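Local coordinates for ESX-5 secretion system protein EccC5 (PDB 6J18), which is the ATP-binding FtsK/SpoIIIE-type motor component of the mycobacterial ESX-5 type VII secretion system, which exports EsxN and a number of PE_PGRS and PPE proteins, at residues A[50-54]-A[55-59]. Residues are numbered along the deposited sequence; the frame is centred on the assembly and turned at random.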
ATOM      1  N   ALA A  50      17.870  -0.317  15.378  1.00 26.14           N
ATOM      2  CA  ALA A  50      16.879  -1.341  15.693  1.00 26.60           C
ATOM      3  C   ALA A  50      15.474  -0.749  15.699  1.00 25.86           C
ATOM      4  O   ALA A  50      14.488  -1.464  15.517  1.00 23.35           O
ATOM      5  CB  ALA A  50      17.191  -1.988  17.031  1.00 26.86           C
ATOM      6  N   ARG A  51      15.387   0.558  15.920  1.00 25.33           N
ATOM      7  CA  ARG A  51      14.116   1.262  15.808  1.00 25.01           C
ATOM      8  C   ARG A  51      14.305   2.683  15.292  1.00 25.16           C
ATOM      9  O   ARG A  51      15.221   3.395  15.704  1.00 25.44           O
ATOM     10  CB  ARG A  51      13.380   1.308  17.150  1.00 27.45           C
ATOM     11  CG  ARG A  51      12.017   1.985  17.030  1.00 31.35           C
ATOM     12  CD  ARG A  51      11.418   2.372  18.366  1.00 34.31           C
ATOM     13  NE  ARG A  51      10.111   2.998  18.186  1.00 35.34           N
ATOM     14  CZ  ARG A  51       9.924   4.306  18.033  1.00 36.08           C
ATOM     15  NH1 ARG A  51      10.963   5.132  18.050  1.00 35.17           N
ATOM     16  NH2 ARG A  51       8.700   4.789  17.873  1.00 36.55           N
ATOM     17  N   PHE A  52      13.424   3.083  14.386  1.00 24.24           N
ATOM     18  CA  PHE A  52      13.385   4.448  13.889  1.00 25.81           C
ATOM     19  C   PHE A  52      11.927   4.886  13.826  1.00 26.12           C
ATOM     20  O   PHE A  52      11.160   4.378  13.013  1.00 26.40           O
ATOM     21  CB  PHE A  52      14.051   4.544  12.515  1.00 26.66           C
ATOM     22  CG  PHE A  52      14.433   5.940  12.122  1.00 28.06           C
ATOM     23  CD1 PHE A  52      15.534   6.557  12.689  1.00 29.53           C
ATOM     24  CD2 PHE A  52      13.693   6.634  11.180  1.00 28.00           C
ATOM     25  CE1 PHE A  52      15.890   7.844  12.327  1.00 31.81           C
ATOM     26  CE2 PHE A  52      14.043   7.919  10.813  1.00 29.89           C
ATOM     27  CZ  PHE A  52      15.143   8.525  11.385  1.00 30.76           C
ATOM     28  N   GLY A  53      11.543   5.812  14.699  1.00 25.72           N
ATOM     29  CA  GLY A  53      10.155   6.226  14.811  1.00 23.16           C
ATOM     30  C   GLY A  53       9.661   7.037  13.630  1.00 23.94           C
ATOM     31  O   GLY A  53      10.451   7.650  12.913  1.00 21.78           O
ATOM     32  N   VAL A  54       8.345   7.042  13.426  1.00 24.50           N
ATOM     33  CA  VAL A  54       7.747   7.814  12.343  1.00 24.81           C
ATOM     34  C   VAL A  54       7.941   9.309  12.599  1.00 25.79           C
ATOM     35  O   VAL A  54       8.012  10.105  11.665  1.00 24.79           O
ATOM     36  CB  VAL A  54       6.242   7.486  12.170  1.00 24.94           C
ATOM     37  CG1 VAL A  54       5.459   7.851  13.422  1.00 24.60           C
ATOM     38  CG2 VAL A  54       5.670   8.192  10.947  1.00 25.61           C
ATOM     39  N   GLU A  55       8.054   9.682  13.870  1.00 26.91           N
ATOM     40  CA  GLU A  55       8.320  11.068  14.228  1.00 28.99           C
ATOM     41  C   GLU A  55       9.725  11.464  13.777  1.00 27.30           C
ATOM     42  O   GLU A  55       9.979  12.622  13.443  1.00 25.11           O
ATOM     43  CB  GLU A  55       8.154  11.287  15.738  1.00 34.87           C
ATOM     44  CG  GLU A  55       9.196  10.599  16.617  1.00 40.62           C
ATOM     45  CD  GLU A  55       8.973   9.102  16.761  1.00 44.63           C
ATOM     46  OE1 GLU A  55       7.913   8.605  16.324  1.00 44.01           O
ATOM     47  OE2 GLU A  55       9.863   8.422  17.315  1.00 45.43           O
ATOM     48  N   GLN A  56      10.627  10.487  13.753  1.00 25.32           N
ATOM     49  CA  GLN A  56      12.004  10.721  13.342  1.00 25.74           C
ATOM     50  C   GLN A  56      12.120  10.865  11.826  1.00 25.62           C
ATOM     51  O   GLN A  56      12.844  11.729  11.335  1.00 27.44           O
ATOM     52  CB  GLN A  56      12.910   9.589  13.835  1.00 27.73           C
ATOM     53  CG  GLN A  56      13.086   9.541  15.349  1.00 28.69           C
ATOM     54  CD  GLN A  56      13.899   8.343  15.808  1.00 29.84           C
ATOM     55  OE1 GLN A  56      13.345   7.314  16.193  1.00 28.96           O
ATOM     56  NE2 GLN A  56      15.221   8.474  15.770  1.00 31.28           N
ATOM     57  N   VAL A  57      11.402  10.025  11.084  1.00 20.52           N
ATOM     58  CA  VAL A  57      11.469  10.077   9.627  1.00 20.39           C
ATOM     59  C   VAL A  57      10.780  11.340   9.106  1.00 22.46           C
ATOM     60  O   VAL A  57      11.101  11.833   8.024  1.00 24.22           O
ATOM     61  CB  VAL A  57      10.843   8.816   8.976  1.00 24.60           C
ATOM     62  CG1 VAL A  57       9.323   8.850   9.053  1.00 24.79           C
ATOM     63  CG2 VAL A  57      11.301   8.679   7.529  1.00 25.46           C
ATOM     64  N   ARG A  58       9.853  11.877   9.893  1.00 21.70           N
ATOM     65  CA  ARG A  58       9.147  13.095   9.517  1.00 23.97           C
ATOM     66  C   ARG A  58      10.045  14.317   9.671  1.00 24.97           C
ATOM     67  O   ARG A  58       9.922  15.286   8.921  1.00 24.53           O
ATOM     68  CB  ARG A  58       7.873  13.252  10.349  1.00 25.78           C
ATOM     69  CG  ARG A  58       6.735  12.373   9.854  1.00 24.86           C
ATOM     70  CD  ARG A  58       5.532  12.407  10.778  1.00 25.85           C
ATOM     71  NE  ARG A  58       4.419  11.648  10.214  1.00 27.55           N
ATOM     72  CZ  ARG A  58       3.367  11.226  10.905  1.00 26.69           C
ATOM     73  NH1 ARG A  58       3.274  11.482  12.204  1.00 25.54           N
ATOM     74  NH2 ARG A  58       2.407  10.544  10.296  1.00 26.32           N
ATOM     75  N   GLU A  59      10.947  14.263  10.646  1.00 27.05           N
ATOM     76  CA  GLU A  59      11.954  15.301  10.796  1.00 30.67           C
ATOM     77  C   GLU A  59      12.824  15.370   9.545  1.00 28.18           C
ATOM     78  O   GLU A  59      13.145  16.452   9.050  1.00 28.43           O
ATOM     79  CB  GLU A  59      12.829  15.056  12.030  1.00 36.99           C
ATOM     80  CG  GLU A  59      12.157  15.367  13.359  1.00 42.90           C
ATOM     81  CD  GLU A  59      13.077  15.148  14.549  1.00 49.06           C
ATOM     82  OE1 GLU A  59      13.901  14.208  14.507  1.00 50.54           O
ATOM     83  OE2 GLU A  59      12.979  15.919  15.528  1.00 52.02           O
TER
HETATM   84  O   HOH W   1      16.812   5.720  16.231  1.00 40.12           O
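Gly53 O takes two backbone donors from the first turn of helix 54-61, Val57 N at 3.1 Å and Gln56 N. Gly53 is the N-cap of this helix in the C-terminal FtsK-type ATPase domain, and its own N-H is bound by Gln56 OE1 at 2.8 Å and a nearly linear 168°. Gln56, at N3, thus gives the side-chain-to-N-cap half of a capping box; Gly53, without a side chain, cannot provide the other half. The amide oxygen receives this N-H from above its carbonyl plane. With CG anti to the carbonyl carbon (chi1 -68°) and the chain extended beyond it, the Gln56 side chain runs back over the preceding loop. Its CB sits over one face of the Phe52 ring in a CH-pi contact, 3.7 Å from the centroid, while NE2 donates to a water that in turn donates to Arg51 O. Phe52 CE2 packs on Val57 CB at 3.8 Å, and both side chains also touch Ile78 of strand 75-79. Glu55, turned back by its chi1 and a bend at chi2 (-76°), puts OE2 3.5 Å from Arg51 NH1 at the guanidinium edge, a long salt bridge with the two planes nearly coplanar. The loop leads from Ala50, which touches the bound ATP, into the helix. On the helix, Arg58 reaches Ser115 and Glu116 of helix 106-120, and Val54 CG2 lies over the centre of the Arg58 guanidinium, 3.8 Å from CZ.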